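Local atomic coordinates of glutamyl endopeptidase (Staphylococcus epidermidis, PDB entry 6PYM), a protein that cleaves peptide bonds as a secreted serine endopeptidase, preferentially on the carbonyl side of glutamate and aspartate. Residues V1-N6 with Y160-V165; N5-I11 with T142-G148; S35-V39 with G167-P172; I46-K50 with G182-G186. The protein carries 1 engineered substitution. One frame throughout, in Å; residues are numbered along the deposited sequence.

Contact 1 of 4, residues V1-N6 with Y160-V165; sequences VILPNN and YDLSTV
Val-1 to Asn-6, the N terminus of the chain, dock along the loop 160-165 of the second barrel through backbone and side-chain hydrogen bonds between two irregular segments. Val-1 N donates to Thr-164 O (2.9 Å) and weakly to Thr-164 OG1, while Thr-164 N returns a bond to Val-1 O (3.1 Å). The threonine hydroxyl lies close to the terminal amine because chi1 (64°) sets OG1 between the backbone N and the carbonyl carbon; Asn-193 OD1 also binds that amine. Ser-163 is the clasp of the middle: its OG accepts an almost straight bond from Leu-3 N (2.9 Å) and donates to Asn-5 O (2.7 Å). A short hydroxyl able to do both suits a place between two backbone groups. Asn-5 ND2 reaches Asp-161 OD1 (3.2 Å) from above the carboxylate plane, the amide and carboxylate standing 83° apart; Asp-161 OD1 also receives Lys-149 N, and Asn-5 ND2 also serves Val-147 O. Leu-3 CD1 rests on the backbone carbonyl Asp-161 O (3.6 Å), and Ile-2 CD1 makes an apolar contact with Val-165 CG2 (3.6 Å). In V8-type relatives the mature N terminus contributes to the specificity pocket, consistent with this hold on Val-1. Beneath the loop, Tyr-160 and Leu-162 pack on strand 128-133, Ser-163 O bonds to Ser-146 of strand 143-154, and Asn-193 belongs to strand 192-197.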
loop_
_atom_site.group_PDB
_atom_site.type_symbol
_atom_site.label_atom_id
_atom_site.label_comp_id
_atom_site.label_asym_id
_atom_site.label_seq_id
_atom_site.Cartn_x
_atom_site.Cartn_y
_atom_site.Cartn_z
ATOM N N VAL A 1 -0.358 4.457 -14.217
ATOM C CA VAL A 1 -0.422 5.225 -15.459
ATOM C C VAL A 1 -1.591 6.191 -15.389
ATOM O O VAL A 1 -2.563 5.962 -14.671
ATOM C CB VAL A 1 -0.516 4.305 -16.708
ATOM C CG1 VAL A 1 0.551 3.212 -16.667
ATOM C CG2 VAL A 1 -1.904 3.715 -16.865
ATOM N N ILE A 2 -1.501 7.258 -16.167
ATOM C CA ILE A 2 -2.550 8.267 -16.240
ATOM C C ILE A 2 -3.574 7.847 -17.283
ATOM O O ILE A 2 -3.223 7.557 -18.436
ATOM C CB ILE A 2 -1.950 9.639 -16.582
ATOM C CG1 ILE A 2 -1.035 10.111 -15.452
ATOM C CG2 ILE A 2 -3.048 10.662 -16.883
ATOM C CD1 ILE A 2 -1.746 10.335 -14.147
ATOM N N LEU A 3 -4.839 7.845 -16.885
ATOM C CA LEU A 3 -5.940 7.407 -17.725
ATOM C C LEU A 3 -6.927 8.555 -17.888
ATOM O O LEU A 3 -6.804 9.577 -17.198
ATOM C CB LEU A 3 -6.613 6.184 -17.090
ATOM C CG LEU A 3 -5.694 4.961 -16.974
ATOM C CD1 LEU A 3 -6.370 3.861 -16.170
ATOM C CD2 LEU A 3 -5.292 4.440 -18.345
ATOM N N PRO A 4 -7.915 8.429 -18.781
ATOM C CA PRO A 4 -8.905 9.510 -18.917
ATOM C C PRO A 4 -9.566 9.891 -17.603
ATOM O O PRO A 4 -9.847 11.078 -17.379
ATOM C CB PRO A 4 -9.891 8.942 -19.947
ATOM C CG PRO A 4 -9.033 8.062 -20.804
ATOM C CD PRO A 4 -8.063 7.415 -19.841
ATOM N N ASN A 5 -9.820 8.919 -16.727
ATOM C CA ASN A 5 -10.242 9.189 -15.353
ATOM C C ASN A 5 -8.997 9.508 -14.536
ATOM O O ASN A 5 -8.236 8.611 -14.162
ATOM C CB ASN A 5 -10.970 7.982 -14.777
ATOM C CG ASN A 5 -11.307 8.150 -13.302
ATOM O OD1 ASN A 5 -11.395 9.271 -12.798
ATOM N ND2 ASN A 5 -11.495 7.038 -12.605
ATOM N N ASN A 6 -8.784 10.793 -14.261
ATOM C CA ASN A 6 -7.676 11.257 -13.426
ATOM C C ASN A 6 -8.286 12.161 -12.360
ATOM O O ASN A 6 -8.308 13.389 -12.497
ATOM C CB ASN A 6 -6.626 11.963 -14.253
ATOM C CG ASN A 6 -5.457 12.439 -13.425
ATOM O OD1 ASN A 6 -5.287 12.023 -12.276
ATOM N ND2 ASN A 6 -4.631 13.305 -14.002
ATOM N N TYR A 160 -8.334 -1.506 -12.547
ATOM C CA TYR A 160 -9.229 -0.373 -12.351
ATOM C C TYR A 160 -8.912 0.734 -13.349
ATOM O O TYR A 160 -7.852 0.749 -13.986
ATOM C CB TYR A 160 -9.195 0.152 -10.905
ATOM C CG TYR A 160 -7.869 -0.044 -10.202
ATOM C CD1 TYR A 160 -6.767 0.766 -10.478
ATOM C CD2 TYR A 160 -7.724 -1.037 -9.252
ATOM C CE1 TYR A 160 -5.566 0.577 -9.823
ATOM C CE2 TYR A 160 -6.531 -1.242 -8.600
ATOM C CZ TYR A 160 -5.452 -0.436 -8.882
ATOM O OH TYR A 160 -4.275 -0.660 -8.212
ATOM N N ASP A 161 -9.851 1.678 -13.453
ATOM C CA ASP A 161 -9.809 2.751 -14.445
ATOM C C ASP A 161 -9.318 4.081 -13.879
ATOM O O ASP A 161 -9.351 5.095 -14.585
ATOM C CB ASP A 161 -11.176 2.921 -15.129
ATOM C CG ASP A 161 -12.243 3.518 -14.215
ATOM O OD1 ASP A 161 -11.964 3.891 -13.062
ATOM O OD2 ASP A 161 -13.405 3.627 -14.674
ATOM N N LEU A 162 -8.859 4.101 -12.637
ATOM C CA LEU A 162 -8.367 5.308 -11.993
ATOM C C LEU A 162 -6.874 5.484 -12.269
ATOM O O LEU A 162 -6.153 4.520 -12.540
ATOM C CB LEU A 162 -8.640 5.251 -10.489
ATOM C CG LEU A 162 -8.098 4.042 -9.720
ATOM C CD1 LEU A 162 -6.665 4.268 -9.228
ATOM C CD2 LEU A 162 -9.026 3.669 -8.560
ATOM N N SER A 163 -6.416 6.732 -12.199
ATOM C CA SER A 163 -5.034 7.076 -12.521
ATOM C C SER A 163 -4.084 6.893 -11.336
ATOM O O SER A 163 -4.441 7.124 -10.176
ATOM C CB SER A 163 -4.953 8.526 -12.984
ATOM O OG SER A 163 -5.561 8.721 -14.248
ATOM N N THR A 164 -2.848 6.496 -11.654
ATOM C CA THR A 164 -1.757 6.391 -10.694
ATOM C C THR A 164 -0.471 6.801 -11.399
ATOM O O THR A 164 -0.406 6.828 -12.630
ATOM C CB THR A 164 -1.589 4.956 -10.170
ATOM O OG1 THR A 164 -1.217 4.101 -11.253
ATOM C CG2 THR A 164 -2.873 4.427 -9.541
ATOM N N VAL A 165 0.561 7.110 -10.612
ATOM C CA VAL A 165 1.856 7.535 -11.136
ATOM C C VAL A 165 2.946 6.838 -10.343
ATOM O O VAL A 165 2.797 6.607 -9.140
ATOM C CB VAL A 165 2.016 9.080 -11.048
ATOM C CG1 VAL A 165 3.427 9.535 -11.453
ATOM C CG2 VAL A 165 0.986 9.774 -11.920
HETATM O O HOH W 1 -10.032 5.914 -17.188
#

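Contact 2 of 4, residues N5-I11 with T142-G148; sequences NNNRHQI and TMWESVG
An antiparallel strand pair, 8-11 alongside 143-148, adds the N-terminal strand to a sheet edge, with Gln-10 and Trp-144 as a non-hydrogen-bonded pair. Gln-10 CB sits 3.6 Å from the centroid of the six-membered ring of Trp-144, only 5° off its normal, a CH-pi contact. With CG anti to the backbone N (chi1 -174°), the amide runs on past the ring's rim beside CZ2, at 18° to its plane; glutamine suits the place, its methylenes packing while its end stays polar. Trp-144 NE1 keeps the ring from turning, donating in its own plane to Thr-142 OG1 (2.8 Å); Lys-138 adds a cation-pi contact. His-9 and Glu-145 form a hydrogen-bonded pair, His-9 N to Glu-145 O at 2.9 Å and Glu-145 N to His-9 O at 2.8 Å. On Gln-10's side of the sheet, Arg-8 CG packs on Ser-146 OG (3.6 Å), which bonds Ser-163 O; Arg-8 NE binds Asn-6 OD1 and its NH2 makes a salt bridge to Asp-137. Asn-5 ND2 closes the end, donating to Val-147 O (2.9 Å) on a lone pair. Strand 143-154 also pairs with 128-133, an antiparallel arrangement typical of the beta-barrels of chymotrypsin-like proteases.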
loop_
_atom_site.group_PDB
_atom_site.type_symbol
_atom_site.label_atom_id
_atom_site.label_comp_id
_atom_site.label_asym_id
_atom_site.label_seq_id
_atom_site.Cartn_x
_atom_site.Cartn_y
_atom_site.Cartn_z
ATOM N N ASN A 5 -9.820 8.919 -16.727
ATOM C CA ASN A 5 -10.242 9.189 -15.353
ATOM C C ASN A 5 -8.997 9.508 -14.536
ATOM O O ASN A 5 -8.236 8.611 -14.162
ATOM C CB ASN A 5 -10.970 7.982 -14.777
ATOM C CG ASN A 5 -11.307 8.150 -13.302
ATOM O OD1 ASN A 5 -11.395 9.271 -12.798
ATOM N ND2 ASN A 5 -11.495 7.038 -12.605
ATOM N N ASN A 6 -8.784 10.793 -14.261
ATOM C CA ASN A 6 -7.676 11.257 -13.426
ATOM C C ASN A 6 -8.286 12.161 -12.360
ATOM O O ASN A 6 -8.308 13.389 -12.497
ATOM C CB ASN A 6 -6.626 11.963 -14.253
ATOM C CG ASN A 6 -5.457 12.439 -13.425
ATOM O OD1 ASN A 6 -5.287 12.023 -12.276
ATOM N ND2 ASN A 6 -4.631 13.305 -14.002
ATOM N N ASN A 7 -8.798 11.534 -11.310
ATOM C CA ASN A 7 -9.539 12.183 -10.233
ATOM C C ASN A 7 -8.749 11.900 -8.957
ATOM O O ASN A 7 -8.943 10.877 -8.297
ATOM C CB ASN A 7 -10.949 11.594 -10.181
ATOM C CG ASN A 7 -11.814 12.227 -9.121
ATOM O OD1 ASN A 7 -11.413 13.187 -8.465
ATOM N ND2 ASN A 7 -13.018 11.695 -8.951
ATOM N N ARG A 8 -7.832 12.805 -8.630
ATOM C CA ARG A 8 -6.874 12.610 -7.549
ATOM C C ARG A 8 -6.834 13.843 -6.662
ATOM O O ARG A 8 -6.730 14.971 -7.158
ATOM C CB ARG A 8 -5.482 12.332 -8.112
ATOM C CG ARG A 8 -5.419 11.113 -9.021
ATOM C CD ARG A 8 -3.982 10.712 -9.320
ATOM N NE ARG A 8 -3.321 11.686 -10.183
ATOM C CZ ARG A 8 -2.014 11.938 -10.191
ATOM N NH1 ARG A 8 -1.197 11.312 -9.357
ATOM N NH2 ARG A 8 -1.521 12.834 -11.026
ATOM N N HIS A 9 -6.899 13.629 -5.359
ATOM C CA HIS A 9 -6.976 14.720 -4.401
ATOM C C HIS A 9 -6.030 14.444 -3.246
ATOM O O HIS A 9 -5.872 13.296 -2.816
ATOM C CB HIS A 9 -8.410 14.882 -3.885
ATOM C CG HIS A 9 -9.348 15.410 -4.919
ATOM N ND1 HIS A 9 -10.098 14.592 -5.736
ATOM C CD2 HIS A 9 -9.604 16.678 -5.314
ATOM C CE1 HIS A 9 -10.805 15.339 -6.567
ATOM N NE2 HIS A 9 -10.523 16.607 -6.331
ATOM N N GLN A 10 -5.414 15.504 -2.737
ATOM C CA GLN A 10 -4.452 15.371 -1.660
ATOM C C GLN A 10 -5.172 15.136 -0.342
ATOM O O GLN A 10 -6.254 15.685 -0.095
ATOM C CB GLN A 10 -3.596 16.632 -1.568
ATOM C CG GLN A 10 -2.472 16.498 -0.558
ATOM C CD GLN A 10 -1.489 17.647 -0.594
ATOM O OE1 GLN A 10 -1.660 18.617 -1.349
ATOM N NE2 GLN A 10 -0.432 17.538 0.209
ATOM N N ILE A 11 -4.569 14.299 0.499
ATOM C CA ILE A 11 -5.034 14.048 1.856
ATOM C C ILE A 11 -4.179 14.871 2.803
ATOM O O ILE A 11 -2.944 14.810 2.764
ATOM C CB ILE A 11 -4.941 12.555 2.217
ATOM C CG1 ILE A 11 -5.710 11.687 1.216
ATOM C CG2 ILE A 11 -5.395 12.318 3.667
ATOM C CD1 ILE A 11 -7.144 12.069 1.043
ATOM N N THR A 142 3.813 13.380 -0.155
ATOM C CA THR A 142 2.436 13.835 -0.041
ATOM C C THR A 142 1.474 12.721 -0.441
ATOM O O THR A 142 1.711 11.990 -1.410
ATOM C CB THR A 142 2.156 15.115 -0.842
ATOM O OG1 THR A 142 2.408 14.914 -2.249
ATOM C CG2 THR A 142 3.003 16.280 -0.316
ATOM N N MET A 143 0.399 12.587 0.328
ATOM C CA MET A 143 -0.550 11.493 0.165
ATOM C C MET A 143 -1.713 11.946 -0.710
ATOM O O MET A 143 -2.275 13.029 -0.487
ATOM C CB MET A 143 -1.062 11.052 1.537
ATOM C CG MET A 143 -1.940 9.819 1.470
ATOM S SD MET A 143 -2.828 9.413 2.991
ATOM C CE MET A 143 -1.481 9.110 4.142
ATOM N N TRP A 144 -2.070 11.122 -1.698
ATOM C CA TRP A 144 -3.119 11.437 -2.655
ATOM C C TRP A 144 -4.044 10.244 -2.802
ATOM O O TRP A 144 -3.595 9.092 -2.847
ATOM C CB TRP A 144 -2.540 11.817 -4.044
ATOM C CG TRP A 144 -1.740 13.056 -3.968
ATOM C CD1 TRP A 144 -0.520 13.204 -3.380
ATOM C CD2 TRP A 144 -2.116 14.350 -4.449
ATOM N NE1 TRP A 144 -0.111 14.519 -3.453
ATOM C CE2 TRP A 144 -1.078 15.239 -4.103
ATOM C CE3 TRP A 144 -3.230 14.845 -5.134
ATOM C CZ2 TRP A 144 -1.113 16.596 -4.439
ATOM C CZ3 TRP A 144 -3.269 16.192 -5.449
ATOM C CH2 TRP A 144 -2.213 17.046 -5.107
ATOM N N GLU A 145 -5.335 10.521 -2.901
ATOM C CA GLU A 145 -6.372 9.525 -3.111
ATOM C C GLU A 145 -6.888 9.647 -4.539
ATOM O O GLU A 145 -7.280 10.739 -4.976
ATOM C CB GLU A 145 -7.510 9.790 -2.135
ATOM C CG GLU A 145 -8.725 8.923 -2.301
ATOM C CD GLU A 145 -9.765 9.225 -1.240
ATOM O OE1 GLU A 145 -10.567 10.170 -1.435
ATOM O OE2 GLU A 145 -9.755 8.556 -0.187
ATOM N N SER A 146 -6.901 8.531 -5.258
ATOM C CA SER A 146 -7.368 8.461 -6.637
ATOM C C SER A 146 -8.644 7.632 -6.690
ATOM O O SER A 146 -8.704 6.548 -6.102
ATOM C CB SER A 146 -6.286 7.822 -7.504
ATOM O OG SER A 146 -6.707 7.808 -8.856
ATOM N N VAL A 147 -9.649 8.132 -7.408
ATOM C CA VAL A 147 -11.014 7.613 -7.384
ATOM C C VAL A 147 -11.344 6.953 -8.723
ATOM O O VAL A 147 -11.093 7.536 -9.784
ATOM C CB VAL A 147 -12.001 8.761 -7.108
ATOM C CG1 VAL A 147 -13.439 8.308 -7.292
ATOM C CG2 VAL A 147 -11.784 9.333 -5.708
ATOM N N GLY A 148 -11.955 5.775 -8.678
ATOM C CA GLY A 148 -12.405 5.141 -9.906
ATOM C C GLY A 148 -13.160 3.856 -9.634
ATOM O O GLY A 148 -13.720 3.667 -8.552
HETATM O O HOH W 2 -8.501 8.684 -10.801
HETATM O O HOH W 3 -9.946 11.872 -5.724
HETATM O O HOH W 4 -0.241 14.999 1.888
#

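Contact 3 of 4, residues S35-V39 with G167-P172; sequences SGSGV and GNAGSP. Engineered in segment 167-172: Ala-169 (natural residue Ser).
Ser-37 turns its side chain toward the loop 167-172, where Ser-171 OG lies 3.3 Å from Ser-37 CB. With OG anti to the carbonyl carbon (chi1 -56°), Ser-37 OG donates to Gly-167 O (2.9 Å), 18° out of that carbonyl's plane, and takes a bond from Tyr-134 N. Ser-37 N binds Ala-169 O (2.8 Å), so one small residue grips the loop by backbone and side chain. Ser-171 OG is fixed in turn: it donates in the carbonyl plane to a lone pair of Asn-168 O (2.6 Å) and receives Asn-168 ND2 nearly in line, while Asn-168 OD1 accepts from Val-165 N. These bonds brace a type II beta turn from Asn-168 to Ser-171, the serine-protease active-site turn; Ala-169, engineered, stands where the charge-relay serine belongs, next to His-51. In relatives of this fold the backbone N atoms equivalent to those of Gly-167 and Ala-169 form the oxyanion hole. Gly-170 has backbone angles (phi 95°) that suit glycine, and its CA comes within 3.3 Å of Ser-37 O. Further along, Val-39 slants across the ring of Pro-172, CB to CG 3.8 Å, two rigid apolar groups bringing strand 34-42 of the first barrel against strand 172-174 of the second.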
loop_
_atom_site.group_PDB
_atom_site.type_symbol
_atom_site.label_atom_id
_atom_site.label_comp_id
_atom_site.label_asym_id
_atom_site.label_seq_id
_atom_site.Cartn_x
_atom_site.Cartn_y
_atom_site.Cartn_z
ATOM N N SER A 35 11.160 5.816 -4.370
ATOM C CA SER A 35 10.113 5.904 -3.370
ATOM C C SER A 35 8.923 5.077 -3.811
ATOM O O SER A 35 8.727 4.803 -4.998
ATOM C CB SER A 35 9.707 7.347 -3.060
ATOM O OG SER A 35 8.964 7.932 -4.114
ATOM N N GLY A 36 8.147 4.654 -2.825
ATOM C CA GLY A 36 6.940 3.910 -3.089
ATOM C C GLY A 36 5.933 4.129 -1.989
ATOM O O GLY A 36 6.026 5.098 -1.223
ATOM N N SER A 37 4.970 3.220 -1.915
ATOM C CA SER A 37 3.856 3.292 -0.989
ATOM C C SER A 37 3.662 1.930 -0.332
ATOM O O SER A 37 4.199 0.913 -0.775
ATOM C CB SER A 37 2.578 3.686 -1.735
ATOM O OG SER A 37 2.742 4.916 -2.437
ATOM N N GLY A 38 2.849 1.912 0.710
ATOM C CA GLY A 38 2.498 0.668 1.358
ATOM C C GLY A 38 1.387 0.907 2.349
ATOM O O GLY A 38 0.865 2.018 2.459
ATOM N N VAL A 39 1.051 -0.133 3.111
ATOM C CA VAL A 39 -0.040 -0.014 4.078
ATOM C C VAL A 39 0.274 -0.853 5.310
ATOM O O VAL A 39 0.631 -2.033 5.199
ATOM C CB VAL A 39 -1.406 -0.359 3.439
ATOM C CG1 VAL A 39 -1.439 -1.787 2.882
ATOM C CG2 VAL A 39 -2.543 -0.120 4.425
ATOM N N GLY A 167 5.639 5.728 -8.008
ATOM C CA GLY A 167 5.588 6.079 -6.601
ATOM C C GLY A 167 4.374 5.494 -5.908
ATOM O O GLY A 167 4.438 5.163 -4.716
ATOM N N ASN A 168 3.284 5.316 -6.653
ATOM C CA ASN A 168 2.099 4.655 -6.127
ATOM C C ASN A 168 2.316 3.171 -5.860
ATOM O O ASN A 168 1.502 2.592 -5.144
ATOM C CB ASN A 168 0.915 4.796 -7.092
ATOM C CG ASN A 168 0.026 6.001 -6.801
ATOM O OD1 ASN A 168 -0.159 6.856 -7.670
ATOM N ND2 ASN A 168 -0.571 6.051 -5.609
ATOM N N ALA A 169 3.335 2.530 -6.445
ATOM C CA ALA A 169 3.611 1.111 -6.208
ATOM C C ALA A 169 3.468 0.764 -4.735
ATOM O O ALA A 169 4.120 1.373 -3.881
ATOM C CB ALA A 169 5.036 0.792 -6.668
ATOM N N GLY A 170 2.615 -0.219 -4.436
ATOM C CA GLY A 170 2.372 -0.653 -3.075
ATOM C C GLY A 170 1.173 -0.015 -2.405
ATOM O O GLY A 170 0.843 -0.388 -1.272
ATOM N N SER A 171 0.500 0.914 -3.076
ATOM C CA SER A 171 -0.592 1.642 -2.445
ATOM C C SER A 171 -1.764 0.712 -2.167
ATOM O O SER A 171 -2.131 -0.105 -3.022
ATOM C CB SER A 171 -1.120 2.736 -3.370
ATOM O OG SER A 171 -0.219 3.808 -3.560
ATOM N N PRO A 172 -2.427 0.863 -1.025
ATOM C CA PRO A 172 -3.652 0.099 -0.799
ATOM C C PRO A 172 -4.768 0.533 -1.739
ATOM O O PRO A 172 -4.935 1.719 -2.049
ATOM C CB PRO A 172 -4.008 0.416 0.655
ATOM C CG PRO A 172 -3.355 1.730 0.919
ATOM C CD PRO A 172 -2.076 1.702 0.137
#

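Contact 4 of 4, residues I46-K50 with G182-G186; sequences ILTNK and GIHYG
The amide of Asn-49 is touched by Tyr-185 CB, which lies close to both ND2 and OD1, 3.5 Å from ND2, while the tyrosine ring leads away with its plane at 78° to the amide. The Asn-49 amide donates through ND2 to His-184 O (2.9 Å), the acceptor lying close to the amide plane while the donor tilts 34° from the carbonyl plane. ND2 also has a weak bond to Asp-93 O. The His-184 ring has Gly-186 N over one face, 3.3 Å above its plane and offset toward the rim, and its ND1 bonds to Tyr-160 OH.

The side chain of Asn-49, CG anti to the carbonyl carbon (chi1 -62°), reaches strand 180-188, which suits an amide able to donate to a backbone carbonyl. Ile-183 packs against both Asn-49 and Leu-47: its CG2 touches Asn-49 ND2 (3.7 Å), and its CD1 meets Leu-47 CB (3.9 Å), the two apolar side chains crossing at about a right angle. Branched apolar residues are apt here, since this spot is buried and Val-39 covers both. Tyr-185 and Gly-186 together face Ser-194, a classic beta bulge, with a glycine where the backbone angles call for one; Tyr-185 OH goes out to Glu-157.

Asn-49 stands at the N-cap position of helix 50-53, which carries His-51 of the charge relay, though its side chain makes no capping bond, its amide being turned to His-184 O; it also touches Ala-169. The join between strand 45-48 of one barrel and strand 180-188 of the other is typical of the active-site cleft of chymotrypsin-like proteases.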
loop_
_atom_site.group_PDB
_atom_site.type_symbol
_atom_site.label_atom_id
_atom_site.label_comp_id
_atom_site.label_asym_id
_atom_site.label_seq_id
_atom_site.Cartn_x
_atom_site.Cartn_y
_atom_site.Cartn_z
ATOM N N ILE A 46 3.969 -4.072 7.133
ATOM C CA ILE A 46 3.282 -3.404 6.037
ATOM C C ILE A 46 3.204 -4.367 4.861
ATOM O O ILE A 46 3.981 -5.319 4.750
ATOM C CB ILE A 46 3.942 -2.074 5.601
ATOM C CG1 ILE A 46 5.277 -2.315 4.891
ATOM C CG2 ILE A 46 4.128 -1.143 6.791
ATOM C CD1 ILE A 46 5.766 -1.112 4.092
ATOM N N LEU A 47 2.252 -4.099 3.972
ATOM C CA LEU A 47 2.239 -4.678 2.636
ATOM C C LEU A 47 2.727 -3.643 1.633
ATOM O O LEU A 47 2.427 -2.448 1.747
ATOM C CB LEU A 47 0.839 -5.124 2.220
ATOM C CG LEU A 47 0.167 -6.090 3.196
ATOM C CD1 LEU A 47 -1.207 -6.492 2.680
ATOM C CD2 LEU A 47 1.044 -7.301 3.493
ATOM N N THR A 48 3.465 -4.122 0.638
ATOM C CA THR A 48 3.909 -3.332 -0.499
ATOM C C THR A 48 4.190 -4.305 -1.648
ATOM O O THR A 48 3.746 -5.459 -1.616
ATOM C CB THR A 48 5.093 -2.436 -0.092
ATOM O OG1 THR A 48 5.441 -1.575 -1.178
ATOM C CG2 THR A 48 6.303 -3.270 0.299
ATOM N N ASN A 49 4.910 -3.838 -2.670
ATOM C CA ASN A 49 5.238 -4.684 -3.811
ATOM C C ASN A 49 6.605 -5.345 -3.645
ATOM O O ASN A 49 7.514 -4.793 -3.019
ATOM C CB ASN A 49 5.315 -3.884 -5.113
ATOM C CG ASN A 49 4.018 -3.210 -5.514
ATOM O OD1 ASN A 49 4.060 -2.187 -6.192
ATOM N ND2 ASN A 49 2.874 -3.786 -5.150
ATOM N N LYS A 50 6.762 -6.508 -4.289
ATOM C CA LYS A 50 8.095 -7.086 -4.463
ATOM C C LYS A 50 9.035 -6.109 -5.142
ATOM O O LYS A 50 10.191 -5.959 -4.730
ATOM C CB LYS A 50 8.032 -8.374 -5.286
ATOM C CG LYS A 50 7.365 -9.525 -4.567
ATOM C CD LYS A 50 7.227 -10.730 -5.471
ATOM C CE LYS A 50 6.634 -11.903 -4.720
ATOM N NZ LYS A 50 6.308 -13.046 -5.609
ATOM N N GLY A 182 -6.888 -4.875 -2.366
ATOM C CA GLY A 182 -5.740 -5.198 -3.193
ATOM C C GLY A 182 -4.598 -4.254 -2.894
ATOM O O GLY A 182 -4.745 -3.290 -2.139
ATOM N N ILE A 183 -3.449 -4.556 -3.498
ATOM C CA ILE A 183 -2.239 -3.747 -3.365
ATOM C C ILE A 183 -1.819 -3.344 -4.773
ATOM O O ILE A 183 -1.430 -4.198 -5.581
ATOM C CB ILE A 183 -1.120 -4.504 -2.632
ATOM C CG1 ILE A 183 -1.562 -4.919 -1.216
ATOM C CG2 ILE A 183 0.166 -3.683 -2.607
ATOM C CD1 ILE A 183 -1.853 -3.758 -0.270
ATOM N N HIS A 184 -1.901 -2.049 -5.072
ATOM C CA HIS A 184 -1.538 -1.538 -6.384
ATOM C C HIS A 184 -0.096 -1.899 -6.717
ATOM O O HIS A 184 0.781 -1.842 -5.854
ATOM C CB HIS A 184 -1.673 -0.018 -6.359
ATOM C CG HIS A 184 -1.215 0.633 -7.611
ATOM N ND1 HIS A 184 -1.954 0.613 -8.773
ATOM C CD2 HIS A 184 -0.056 1.264 -7.901
ATOM C CE1 HIS A 184 -1.276 1.233 -9.721
ATOM N NE2 HIS A 184 -0.120 1.637 -9.218
ATOM N N TYR A 185 0.165 -2.247 -7.985
ATOM C CA TYR A 185 1.555 -2.450 -8.405
ATOM C C TYR A 185 1.988 -1.706 -9.662
ATOM O O TYR A 185 3.199 -1.539 -9.853
ATOM C CB TYR A 185 1.924 -3.943 -8.527
ATOM C CG TYR A 185 1.278 -4.697 -9.662
ATOM C CD1 TYR A 185 1.868 -4.751 -10.926
ATOM C CD2 TYR A 185 0.098 -5.397 -9.458
ATOM C CE1 TYR A 185 1.278 -5.465 -11.957
ATOM C CE2 TYR A 185 -0.495 -6.112 -10.480
ATOM C CZ TYR A 185 0.104 -6.149 -11.722
ATOM O OH TYR A 185 -0.475 -6.858 -12.753
ATOM N N GLY A 186 1.074 -1.242 -10.507
ATOM C CA GLY A 186 1.471 -0.559 -11.728
ATOM C C GLY A 186 0.320 -0.569 -12.717
ATOM O O GLY A 186 -0.828 -0.759 -12.334
#

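How the contacts relate
From the N terminus, residues 1-6 close the longest loop by meeting 160-165 in contact 1, and contact 2 nests inside it, sharing Asn-5 and Asn-6; a bond from Ser-146 to Ser-163 O joins the two. Strands 34-42 and 45-48, neighbours in the first barrel, then reach forward to 167-172 and 182-186, so contacts 3 and 4 cross each other and both cross contacts 1 and 2. Contacts 3 and 4 tie the first barrel to the second at the active site, their centres about 6 Å apart. Contacts 1 and 2 bind the N-terminal segment to the second barrel; Tyr-160 and Thr-164 touch His-184, linking contact 1 with contact 4.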